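Local coordinates for protein putative xanthine dehydrogenase YAGS fad-binding subunit (Escherichia coli, PDB 5G5G) that probably oxidises aldehydes as the molybdenum-binding subunit of a three-chain oxidoreductase, holding a pterin cytosine dinucleotide cofactor with its dioxothiomolybdenum centre, at residues 27-32 against 235-240; 463-468 against 474-479. All blocks are in the same frame, centred on the assembly; numbering follows the deposited sequence.

Contact 1. Residues 27-32 against 235-240; sequences GPLKTT and SPYIGG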
ATOM      1  N   GLY C  27     -19.203   8.044   6.360  1.00 13.66           N
ATOM      2  CA  GLY C  27     -18.224   9.151   6.411  1.00 13.74           C
ATOM      3  C   GLY C  27     -18.001   9.771   7.794  1.00 14.01           C
ATOM      4  O   GLY C  27     -16.854   9.902   8.237  1.00 13.71           O
ATOM      5  N   PRO C  28     -19.085  10.126   8.505  1.00 14.47           N
ATOM      6  CA  PRO C  28     -18.889  10.669   9.824  1.00 14.74           C
ATOM      7  C   PRO C  28     -18.082   9.729  10.742  1.00 14.98           C
ATOM      8  O   PRO C  28     -17.216  10.228  11.458  1.00 16.39           O
ATOM      9  CB  PRO C  28     -20.297  10.874  10.336  1.00 15.84           C
ATOM     10  CG  PRO C  28     -21.075  11.247   9.069  1.00 15.67           C
ATOM     11  CD  PRO C  28     -20.496  10.284   8.058  1.00 15.32           C
ATOM     12  N   LEU C  29     -18.349   8.425  10.727  1.00 14.08           N
ATOM     13  CA  LEU C  29     -17.541   7.501  11.549  1.00 14.72           C
ATOM     14  C   LEU C  29     -16.076   7.410  11.072  1.00 14.03           C
ATOM     15  O   LEU C  29     -15.157   7.434  11.892  1.00 13.48           O
ATOM     16  CB  LEU C  29     -18.163   6.098  11.611  1.00 15.56           C
ATOM     17  CG  LEU C  29     -19.509   5.999  12.270  1.00 18.82           C
ATOM     18  CD1 LEU C  29     -20.017   4.583  12.032  1.00 19.77           C
ATOM     19  CD2 LEU C  29     -19.448   6.283  13.746  1.00 19.84           C
ATOM     20  N   LYS C  30     -15.858   7.354   9.751  1.00 12.66           N
ATOM     21  CA  LYS C  30     -14.543   7.080   9.266  1.00 13.12           C
ATOM     22  C   LYS C  30     -13.599   8.289   9.357  1.00 13.77           C
ATOM     23  O   LYS C  30     -12.395   8.088   9.376  1.00 16.93           O
ATOM     24  CB  LYS C  30     -14.553   6.530   7.829  1.00 11.97           C
ATOM     25  CG  LYS C  30     -15.002   5.083   7.772  1.00 11.68           C
ATOM     26  CD  LYS C  30     -15.003   4.595   6.340  1.00 11.61           C
ATOM     27  CE  LYS C  30     -15.307   3.120   6.300  1.00 11.44           C
ATOM     28  NZ  LYS C  30     -15.247   2.548   4.925  1.00 11.55           N
ATOM     29  N   THR C  31     -14.134   9.501   9.371  1.00 12.98           N
ATOM     30  CA  THR C  31     -13.313  10.714   9.412  1.00 12.31           C
ATOM     31  C   THR C  31     -13.096  11.188  10.854  1.00 12.33           C
ATOM     32  O   THR C  31     -12.353  12.129  11.088  1.00 12.43           O
ATOM     33  CB  THR C  31     -13.969  11.860   8.628  1.00 12.65           C
ATOM     34  OG1 THR C  31     -15.310  12.121   9.102  1.00 12.93           O
ATOM     35  CG2 THR C  31     -13.987  11.550   7.141  1.00 12.53           C
ATOM     36  N   THR C  32     -13.743  10.538  11.812  1.00 12.28           N
ATOM     37  CA  THR C  32     -13.670  10.944  13.233  1.00 12.34           C
ATOM     38  C   THR C  32     -13.001   9.877  14.092  1.00 12.69           C
ATOM     39  O   THR C  32     -13.047   9.991  15.305  1.00 12.84           O
ATOM     40  CB  THR C  32     -15.030  11.292  13.835  1.00 12.77           C
ATOM     41  OG1 THR C  32     -15.868  10.132  13.784  1.00 12.29           O
ATOM     42  CG2 THR C  32     -15.684  12.460  13.107  1.00 13.16           C
ATOM     43  N   SER C 235     -17.535  -8.305  10.710  1.00 12.35           N
ATOM     44  CA  SER C 235     -16.581  -7.453  10.029  1.00 12.00           C
ATOM     45  C   SER C 235     -17.290  -6.241   9.359  1.00 12.20           C
ATOM     46  O   SER C 235     -17.398  -6.187   8.116  1.00 12.34           O
ATOM     47  CB  SER C 235     -15.818  -8.313   9.004  1.00 11.95           C
ATOM     48  OG  SER C 235     -14.652  -7.641   8.593  1.00 12.12           O
ATOM     49  N   PRO C 236     -17.779  -5.284  10.159  1.00 12.29           N
ATOM     50  CA  PRO C 236     -18.558  -4.168   9.602  1.00 12.34           C
ATOM     51  C   PRO C 236     -17.714  -3.129   8.912  1.00 11.79           C
ATOM     52  O   PRO C 236     -18.211  -2.414   8.045  1.00 11.62           O
ATOM     53  CB  PRO C 236     -19.301  -3.596  10.849  1.00 12.84           C
ATOM     54  CG  PRO C 236     -18.369  -3.918  11.998  1.00 12.82           C
ATOM     55  CD  PRO C 236     -17.825  -5.285  11.646  1.00 12.67           C
ATOM     56  N   TYR C 237     -16.448  -3.021   9.308  1.00 11.98           N
ATOM     57  CA  TYR C 237     -15.465  -2.107   8.693  1.00 11.81           C
ATOM     58  C   TYR C 237     -14.156  -2.829   8.416  1.00 11.97           C
ATOM     59  O   TYR C 237     -13.603  -3.487   9.304  1.00 11.71           O
ATOM     60  CB  TYR C 237     -15.207  -0.850   9.551  1.00 12.35           C
ATOM     61  CG  TYR C 237     -16.462  -0.081   9.762  1.00 12.79           C
ATOM     62  CD1 TYR C 237     -16.988   0.687   8.747  1.00 13.33           C
ATOM     63  CD2 TYR C 237     -17.185  -0.210  10.956  1.00 13.82           C
ATOM     64  CE1 TYR C 237     -18.199   1.348   8.907  1.00 14.64           C
ATOM     65  CE2 TYR C 237     -18.400   0.432  11.105  1.00 15.21           C
ATOM     66  CZ  TYR C 237     -18.884   1.193  10.064  1.00 15.59           C
ATOM     67  OH  TYR C 237     -20.076   1.817  10.233  1.00 20.25           O
ATOM     68  N   ILE C 238     -13.679  -2.719   7.178  1.00 11.48           N
ATOM     69  CA  ILE C 238     -12.490  -3.428   6.686  1.00 11.26           C
ATOM     70  C   ILE C 238     -11.598  -2.367   6.071  1.00 10.80           C
ATOM     71  O   ILE C 238     -12.049  -1.604   5.207  1.00 10.33           O
ATOM     72  CB  ILE C 238     -12.860  -4.454   5.628  1.00 12.22           C
ATOM     73  CG1 ILE C 238     -13.661  -5.557   6.286  1.00 13.55           C
ATOM     74  CG2 ILE C 238     -11.624  -5.044   4.920  1.00 12.09           C
ATOM     75  CD1 ILE C 238     -14.932  -5.876   5.641  1.00 14.99           C
ATOM     76  N   GLY C 239     -10.362  -2.293   6.535  1.00  9.75           N
ATOM     77  CA  GLY C 239      -9.424  -1.339   6.090  1.00  9.69           C
ATOM     78  C   GLY C 239      -8.734  -1.802   4.823  1.00 10.06           C
ATOM     79  O   GLY C 239      -7.490  -1.818   4.747  1.00 10.57           O
ATOM     80  N   GLY C 240      -9.531  -2.070   3.779  1.00  9.86           N
ATOM     81  CA  GLY C 240      -8.984  -2.496   2.504  1.00  9.81           C
ATOM     82  C   GLY C 240      -8.712  -3.980   2.455  1.00  9.92           C
ATOM     83  O   GLY C 240      -8.448  -4.618   3.485  1.00  9.61           O
TER
HETATM   84  O   HOH W   1     -14.567  -0.237   5.379  1.00 10.07           O
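Lys-30 and Leu-29, neighbours on the short helix 27-31, both reach the ring of Tyr-237 in the loop that follows strand 231-234, a loop that makes an inverse gamma turn centred on Gly-239 and touches the pterin cofactor at Gly-240. The two backbones stay well apart, with Lys-30 and Tyr-237 the nearest pair at 9.3 Å between their CA atoms, and the contact is made by side chains. Lys-30 can be followed outward. Its first torsion sets CG opposite the carbonyl carbon (chi1 -75°), and beyond that the chain is fully extended, carrying CB, CG and CD toward the loop before CE makes the first close approach. Lys-30 CE lies 3.8 Å from Tyr-237 CD1, approaching the ring obliquely. At the tip, NZ forms a salt bridge with Asp-26 and a hydrogen bond to the backbone of a neighbouring protein chain. Lys-30 NZ also donates to a water at 2.9 Å, which accepts a second bond from Ile-238 N at 3.2 Å, so the ammonium group is tied to the loop through solvent. Leu-29 crosses the tyrosine side chain at about a right angle. Leu-29 CD1 lies 4.1 Å from Tyr-237 CZ and 3.3 Å from Tyr-237 OH, a hydroxyl that is also hydrogen-bonded to a glycerol, probably from the crystallisation liquor.

Contact 2. Residues 463-468 against 474-479; sequences TDMTDI and TILAQT. With MCN (pterin cytosine dinucleotide), chain Y.
Leu-476, on helix 472-484, points its CD1 at the loop after strand 459-462, where it meets Thr-463 CG2 at 4.1 Å and Met-465 CG at 4.3 Å. These buried apolar contacts fasten the helix to the loop that lines the pterin cytosine dinucleotide pocket. Thr-463 has its hydroxyl opposite the backbone N (chi1 179°), bonded to Gly-448 O, which leaves the methyl to face the leucine. The cofactor is packed more closely. Ile-468 CD1 is 3.3 Å from the cofactor's O4', and Ile-468 O stands 3.0 Å from its N3'. Farther along the molecule, Ile-475 CD1 approaches O3' at 3.7 Å. Met-465, bent at chi2 (61°), brings CE to 3.9 Å from phosphate oxygen O2B. Replacing Ile-468 with an alanine would remove CG1, CG2 and CD1 and would probably open a gap beside the pterin carbonyl, giving that end of the ring more freedom to shift.

The other side of the contact is looser: Asp-467 and Thr-474 do not touch but share one water, which lies 2.9 Å from Asp-467 OD2, probably as donor, and 2.8 Å from Thr-474 OG1. The same carboxylate accepts from backbone N-H groups, OD1 from Gly-469 and Gly-471, OD2 from Tyr-473. With three backbone N-H groups converging on it from the turn that leads into helix 472-484, the carboxylate is likely to be anionic and probably steadies that turn.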
ATOM      1  N   THR C 463     -27.789  -7.067   5.905  1.00 15.36           N
ATOM      2  CA  THR C 463     -27.231  -8.107   5.037  1.00 15.22           C
ATOM      3  C   THR C 463     -25.765  -8.360   5.429  1.00 15.00           C
ATOM      4  O   THR C 463     -25.099  -7.461   5.922  1.00 14.49           O
ATOM      5  CB  THR C 463     -27.393  -7.706   3.557  1.00 15.68           C
ATOM      6  OG1 THR C 463     -26.819  -8.707   2.719  1.00 15.86           O
ATOM      7  CG2 THR C 463     -26.765  -6.310   3.270  1.00 15.25           C
ATOM      8  N   ASP C 464     -25.250  -9.551   5.196  1.00 14.75           N
ATOM      9  CA  ASP C 464     -23.854  -9.809   5.560  1.00 14.73           C
ATOM     10  C   ASP C 464     -22.823  -9.256   4.536  1.00 14.30           C
ATOM     11  O   ASP C 464     -21.599  -9.468   4.667  1.00 13.12           O
ATOM     12  CB  ASP C 464     -23.608 -11.299   5.819  1.00 15.41           C
ATOM     13  CG  ASP C 464     -23.370 -12.128   4.554  1.00 16.01           C
ATOM     14  OD1 ASP C 464     -23.516 -11.602   3.404  1.00 15.34           O
ATOM     15  OD2 ASP C 464     -23.070 -13.349   4.693  1.00 15.63           O
ATOM     16  N   MET C 465     -23.314  -8.571   3.521  1.00 13.27           N
ATOM     17  CA  MET C 465     -22.422  -7.853   2.608  1.00 12.81           C
ATOM     18  C   MET C 465     -21.435  -6.964   3.333  1.00 12.14           C
ATOM     19  O   MET C 465     -21.755  -6.424   4.388  1.00 12.68           O
ATOM     20  CB  MET C 465     -23.257  -7.004   1.652  1.00 12.92           C
ATOM     21  CG  MET C 465     -22.452  -6.270   0.624  1.00 12.57           C
ATOM     22  SD  MET C 465     -21.505  -7.380  -0.450  1.00 12.03           S
ATOM     23  CE  MET C 465     -20.625  -6.163  -1.351  1.00 12.44           C
ATOM     24  N   THR C 466     -20.238  -6.856   2.788  1.00 11.21           N
ATOM     25  CA  THR C 466     -19.176  -6.009   3.355  1.00 11.00           C
ATOM     26  C   THR C 466     -18.987  -4.717   2.581  1.00 11.09           C
ATOM     27  O   THR C 466     -19.330  -4.601   1.350  1.00 10.65           O
ATOM     28  CB  THR C 466     -17.844  -6.791   3.404  1.00 11.02           C
ATOM     29  OG1 THR C 466     -17.571  -7.342   2.092  1.00 11.27           O
ATOM     30  CG2 THR C 466     -17.934  -7.877   4.414  1.00 11.68           C
ATOM     31  N   ASP C 467     -18.428  -3.754   3.302  1.00 10.90           N
ATOM     32  CA  ASP C 467     -17.980  -2.478   2.742  1.00 10.73           C
ATOM     33  C   ASP C 467     -16.536  -2.401   3.050  1.00 10.43           C
ATOM     34  O   ASP C 467     -16.146  -2.168   4.198  1.00 10.94           O
ATOM     35  CB  ASP C 467     -18.760  -1.261   3.302  1.00 11.27           C
ATOM     36  CG  ASP C 467     -18.504   0.016   2.496  1.00 11.17           C
ATOM     37  OD1 ASP C 467     -17.364   0.127   1.939  1.00 11.06           O
ATOM     38  OD2 ASP C 467     -19.449   0.843   2.411  1.00 10.56           O
ATOM     39  N   ILE C 468     -15.696  -2.626   2.025  1.00  9.78           N
ATOM     40  CA  ILE C 468     -14.218  -2.709   2.216  1.00  9.92           C
ATOM     41  C   ILE C 468     -13.578  -1.386   1.803  1.00  9.52           C
ATOM     42  O   ILE C 468     -12.376  -1.323   1.553  1.00  9.32           O
ATOM     43  CB  ILE C 468     -13.646  -3.915   1.478  1.00  9.84           C
ATOM     44  CG1 ILE C 468     -13.889  -3.797  -0.065  1.00 10.01           C
ATOM     45  CG2 ILE C 468     -14.278  -5.210   1.986  1.00 10.29           C
ATOM     46  CD1 ILE C 468     -13.371  -4.939  -0.880  1.00 10.15           C
ATOM     47  N   THR C 474     -23.495   2.869   1.484  1.00 11.23           N
ATOM     48  CA  THR C 474     -24.191   3.943   0.825  1.00 11.56           C
ATOM     49  C   THR C 474     -25.109   3.497  -0.317  1.00 11.29           C
ATOM     50  O   THR C 474     -26.269   3.860  -0.360  1.00 11.27           O
ATOM     51  CB  THR C 474     -23.177   4.978   0.367  1.00 11.53           C
ATOM     52  OG1 THR C 474     -22.371   5.278   1.495  1.00 11.98           O
ATOM     53  CG2 THR C 474     -23.841   6.195  -0.137  1.00 11.86           C
ATOM     54  N   ILE C 475     -24.613   2.683  -1.213  1.00 10.87           N
ATOM     55  CA  ILE C 475     -25.442   2.204  -2.301  1.00 11.31           C
ATOM     56  C   ILE C 475     -26.600   1.294  -1.885  1.00 11.55           C
ATOM     57  O   ILE C 475     -27.665   1.330  -2.504  1.00 11.50           O
ATOM     58  CB  ILE C 475     -24.630   1.578  -3.452  1.00 11.19           C
ATOM     59  CG1 ILE C 475     -23.803   0.355  -2.988  1.00 11.23           C
ATOM     60  CG2 ILE C 475     -23.798   2.699  -4.080  1.00 11.56           C
ATOM     61  CD1 ILE C 475     -23.345  -0.565  -4.134  1.00 10.94           C
ATOM     62  N   LEU C 476     -26.419   0.535  -0.800  1.00 11.47           N
ATOM     63  CA  LEU C 476     -27.532  -0.234  -0.259  1.00 12.19           C
ATOM     64  C   LEU C 476     -28.574   0.704   0.361  1.00 12.58           C
ATOM     65  O   LEU C 476     -29.779   0.492   0.157  1.00 13.07           O
ATOM     66  CB  LEU C 476     -27.048  -1.260   0.772  1.00 12.49           C
ATOM     67  CG  LEU C 476     -26.185  -2.371   0.126  1.00 12.64           C
ATOM     68  CD1 LEU C 476     -25.356  -3.134   1.149  1.00 13.06           C
ATOM     69  CD2 LEU C 476     -27.035  -3.388  -0.610  1.00 13.34           C
ATOM     70  N   ALA C 477     -28.129   1.770   1.053  1.00 11.82           N
ATOM     71  CA  ALA C 477     -29.076   2.790   1.554  1.00 12.22           C
ATOM     72  C   ALA C 477     -29.835   3.477   0.404  1.00 12.26           C
ATOM     73  O   ALA C 477     -31.063   3.640   0.435  1.00 12.42           O
ATOM     74  CB  ALA C 477     -28.350   3.810   2.420  1.00 12.02           C
ATOM     75  N   GLN C 478     -29.112   3.802  -0.652  1.00 11.94           N
ATOM     76  CA  GLN C 478     -29.739   4.453  -1.806  1.00 12.39           C
ATOM     77  C   GLN C 478     -30.816   3.580  -2.452  1.00 12.81           C
ATOM     78  O   GLN C 478     -31.906   4.094  -2.870  1.00 12.81           O
ATOM     79  CB  GLN C 478     -28.713   4.861  -2.824  1.00 12.50           C
ATOM     80  CG  GLN C 478     -27.750   5.966  -2.356  1.00 12.86           C
ATOM     81  CD  GLN C 478     -26.581   6.163  -3.335  1.00 12.66           C
ATOM     82  OE1 GLN C 478     -25.447   5.728  -3.106  1.00 12.94           O
ATOM     83  NE2 GLN C 478     -26.865   6.817  -4.460  1.00 12.87           N
ATOM     84  N   THR C 479     -30.518   2.285  -2.543  1.00 12.29           N
ATOM     85  CA  THR C 479     -31.444   1.300  -3.122  1.00 12.74           C
ATOM     86  C   THR C 479     -32.727   1.180  -2.335  1.00 13.43           C
ATOM     87  O   THR C 479     -33.847   1.333  -2.866  1.00 13.92           O
ATOM     88  CB  THR C 479     -30.771  -0.075  -3.292  1.00 12.63           C
ATOM     89  OG1 THR C 479     -29.592   0.059  -4.114  1.00 12.61           O
ATOM     90  CG2 THR C 479     -31.745  -1.076  -3.918  1.00 12.97           C
TER
HETATM   91  N1  MCN Y 921     -20.356   1.071  -7.964  1.00 10.61           N
HETATM   92  C2  MCN Y 921     -21.397   2.045  -8.311  1.00 10.31           C
HETATM   93  N3  MCN Y 921     -22.096   1.408  -9.511  1.00 10.44           N
HETATM   94  C4  MCN Y 921     -21.845   0.336 -10.244  1.00 10.65           C
HETATM   95  C5  MCN Y 921     -20.808  -0.552  -9.612  1.00 10.58           C
HETATM   96  C6  MCN Y 921     -20.109  -0.122  -8.603  1.00 10.31           C
HETATM   97  O2  MCN Y 921     -21.676   3.012  -7.826  1.00 10.67           O
HETATM   98  N4  MCN Y 921     -22.421  -0.063 -11.321  1.00 10.72           N
HETATM   99  C1' MCN Y 921     -19.453   1.602  -6.956  1.00 10.98           C
HETATM  100  C2D MCN Y 921     -20.094   1.558  -5.518  1.00 11.03           C
HETATM  101  O2' MCN Y 921     -19.511   2.572  -4.702  1.00 11.43           O
HETATM  102  C3' MCN Y 921     -19.660   0.236  -5.134  1.00 11.03           C
HETATM  103  C4D MCN Y 921     -18.169  -0.051  -5.623  1.00 10.70           C
HETATM  104  O4D MCN Y 921     -18.280   0.782  -6.875  1.00 10.68           O
HETATM  105  O3' MCN Y 921     -19.660  -0.115  -3.703  1.00 10.71           O
HETATM  106  C5' MCN Y 921     -17.677  -1.317  -6.014  1.00 10.12           C
HETATM  107  O5' MCN Y 921     -18.676  -2.194  -6.480  1.00  9.80           O
HETATM  108  PA  MCN Y 921     -18.244  -3.438  -7.298  1.00  9.99           P
HETATM  109  O1A MCN Y 921     -19.462  -4.357  -7.373  1.00 10.68           O
HETATM  110  O2A MCN Y 921     -17.520  -3.020  -8.530  1.00 11.05           O
HETATM  111  O3A MCN Y 921     -17.098  -4.186  -6.315  1.00 10.74           O
HETATM  112  PB  MCN Y 921     -17.466  -5.153  -5.119  1.00 10.73           P
HETATM  113  O1B MCN Y 921     -17.597  -6.533  -5.602  1.00 10.42           O
HETATM  114  O2B MCN Y 921     -18.566  -4.551  -4.307  1.00 11.19           O
HETATM  115  O3B MCN Y 921     -16.167  -4.936  -4.261  1.00 10.06           O
HETATM  116  C10 MCN Y 921     -14.953  -5.746  -4.562  1.00  9.75           C
HETATM  117  C9' MCN Y 921     -13.915  -5.012  -5.335  1.00  9.77           C
HETATM  118  C8' MCN Y 921     -12.753  -6.091  -5.689  1.00  9.95           C
HETATM  119  S8' MCN Y 921     -13.145  -7.626  -6.234  1.00  9.98           S
HETATM  120  C7' MCN Y 921     -11.606  -5.761  -5.347  1.00  9.79           C
HETATM  121  S7' MCN Y 921     -10.226  -6.890  -5.467  1.00  9.88           S
HETATM  122  C6' MCN Y 921     -11.198  -4.290  -5.025  1.00  9.78           C
HETATM  123  C7  MCN Y 921     -12.487  -3.408  -5.385  1.00  9.15           C
HETATM  124  O9' MCN Y 921     -13.618  -3.851  -4.752  1.00  9.76           O
HETATM  125  N5' MCN Y 921     -11.058  -4.305  -3.476  1.00  9.12           N
HETATM  126  C4A MCN Y 921     -11.053  -2.994  -2.753  1.00  9.51           C
HETATM  127  N8' MCN Y 921     -12.234  -2.051  -4.855  1.00  9.39           N
HETATM  128  C4B MCN Y 921     -11.773  -1.886  -3.597  1.00  9.53           C
HETATM  129  N1' MCN Y 921     -11.702  -0.592  -3.081  1.00  9.54           N
HETATM  130  C2' MCN Y 921     -11.471  -0.334  -1.725  1.00 10.12           C
HETATM  131  N2' MCN Y 921     -11.391   0.818  -1.258  1.00  9.93           N
HETATM  132  N3' MCN Y 921     -10.842  -1.348  -1.057  1.00  9.78           N
HETATM  133  C4' MCN Y 921     -10.758  -2.701  -1.341  1.00 10.23           C
HETATM  134  O4' MCN Y 921     -10.275  -3.693  -0.762  1.00  9.07           O
HETATM  135  O   HOH W   2     -20.303   3.570   2.119  1.00 11.59           O

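Contacts 1 and 2 follow one another along the chain, yet their centres are only 13 Å apart, and their loops meet directly. Ile-238 CD1 of contact 1 packs at 3.8 Å on Ile-468 CG2 and equally near Thr-466 CB, both of contact 2. Tyr-473, from the start of helix 472-484, adds a second connection: its hydroxyl bonds to Pro-236 O and its ring meets that of Tyr-237. Both contacts border the cofactor pocket, contact 2 from both its segments, contact 1 from 235-240. They lie near different redox groups: the side chain of Lys-30 is about 7 Å from an Fe2S2 cluster, that of Met-465 about 10 Å from the dioxothiomolybdenum ion.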